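Local coordinates for sensor protein KdpD (Escherichia coli, PDB 4Y2F) that is a membrane-bound histidine kinase that senses potassium, represented here by its GAF domain, a module that probably helps regulate the kinase, at the interface of chains A and B. Residues are numbered along the deposited sequence; one frame, centred on the assembly and turned at random. Chains: chain A/B, Sensor protein KdpD.

The interface of chains A and B. Residues chain A 9-10, 13, 134; chain B 94-95, 133.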
loop_
_atom_site.group_PDB
_atom_site.type_symbol
_atom_site.label_atom_id
_atom_site.label_comp_id
_atom_site.label_asym_id
_atom_site.label_seq_id
_atom_site.Cartn_x
_atom_site.Cartn_y
_atom_site.Cartn_z
ATOM N N SER A 9 5.016 3.155 6.018
ATOM C CA SER A 9 4.946 1.724 5.719
ATOM C C SER A 9 5.882 0.925 6.621
ATOM O O SER A 9 5.538 -0.180 7.067
ATOM C CB SER A 9 5.245 1.461 4.236
ATOM O OG SER A 9 6.640 1.361 3.990
ATOM N N LYS A 10 7.070 1.464 6.914
ATOM C CA LYS A 10 7.971 0.788 7.841
ATOM C C LYS A 10 7.357 0.690 9.229
ATOM O O LYS A 10 7.460 -0.355 9.889
ATOM C CB LYS A 10 9.309 1.522 7.914
ATOM C CG LYS A 10 10.193 1.336 6.691
ATOM C CD LYS A 10 11.331 2.355 6.661
ATOM C CE LYS A 10 12.391 2.101 7.720
ATOM N NZ LYS A 10 13.525 3.064 7.583
ATOM N N ALA A 13 4.449 -1.833 9.254
ATOM C CA ALA A 13 4.846 -3.225 9.071
ATOM C C ALA A 13 5.083 -3.924 10.399
ATOM O O ALA A 13 4.916 -5.149 10.494
ATOM C CB ALA A 13 6.113 -3.297 8.222
ATOM N N ARG A 134 -4.363 -7.120 7.284
ATOM C CA ARG A 134 -3.414 -8.146 7.687
ATOM C C ARG A 134 -3.652 -8.583 9.129
ATOM O O ARG A 134 -3.712 -9.782 9.422
ATOM C CB ARG A 134 -1.987 -7.642 7.493
ATOM C CG ARG A 134 -0.953 -8.664 7.909
ATOM C CD ARG A 134 0.447 -8.169 7.629
ATOM N NE ARG A 134 0.789 -7.014 8.455
ATOM C CZ ARG A 134 0.935 -5.776 7.994
ATOM N NH1 ARG A 134 0.766 -5.516 6.700
ATOM N NH2 ARG A 134 1.250 -4.795 8.831
ATOM N N SER B 94 8.140 -4.955 2.507
ATOM C CA SER B 94 7.230 -4.341 3.460
ATOM C C SER B 94 8.012 -4.190 4.752
ATOM O O SER B 94 8.412 -5.191 5.359
ATOM C CB SER B 94 5.986 -5.192 3.663
ATOM O OG SER B 94 5.165 -4.602 4.649
ATOM N N GLY B 95 8.249 -2.948 5.158
ATOM C CA GLY B 95 9.162 -2.721 6.261
ATOM C C GLY B 95 10.563 -3.127 5.848
ATOM O O GLY B 95 11.023 -2.824 4.740
ATOM N N GLU B 133 2.999 -10.327 1.597
ATOM C CA GLU B 133 3.120 -10.497 3.045
ATOM C C GLU B 133 1.846 -11.083 3.638
ATOM O O GLU B 133 1.897 -11.982 4.484
ATOM C CB GLU B 133 3.466 -9.155 3.705
ATOM C CG GLU B 133 3.476 -9.163 5.243
ATOM C CD GLU B 133 3.754 -7.785 5.835
ATOM O OE1 GLU B 133 3.506 -6.777 5.147
ATOM O OE2 GLU B 133 4.217 -7.712 6.992
HETATM O O HOH W 1 4.217 -2.187 5.161
#
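A:Arg134 and B:Glu133 face each other as a stacked ion pair: guanidinium and carboxylate planes lie 15° apart, with OE2 above one guanidinium face near its rim. A:Arg134 NH1 and B:Glu133 OE1 come within 3.4 Å, a salt bridge made face to face without a hydrogen bond. The bend of A:Arg134 at chi3 (66°) turns NE and the guanidinium over the carboxylate of B:Glu133. A:Arg134 CD also lies 3.8 Å from the carboxylate carbon CD of B:Glu133.

Within chain B, the hydroxyl OG of B:Ser94 donates to B:Glu133 OE1 at 2.8 Å, meeting it from 37° out of the carboxylate plane. B:Ser94 OG also lies 2.6 Å from the O of water 1, which in turn lies 3.1 Å from the backbone O of A:Ser9; this water relay adds a second polar link between the chains. An alanine in place of B:Glu133 would probably leave A:Arg134 without its charged mate and B:Ser94 OG freer to turn.

The apolar part is small-residue packing. The methyl CB of A:Ala13 rests 3.7 Å from B:Gly95 CA, and A:Lys10 meets that same carbon through its own CA at 4.0 Å, with its side chain leading away.

The patch joins the N-terminal helix 4-13 and long C-terminal helix 115-142 of chain A to the same C-terminal helix of chain B, the end of its strand 88-94 and the loop residue B:Gly95 that follows, ahead of strand 97-106. It recurs with chains exchanged in this two-fold pair, whose biological relevance the crystal alone does not establish.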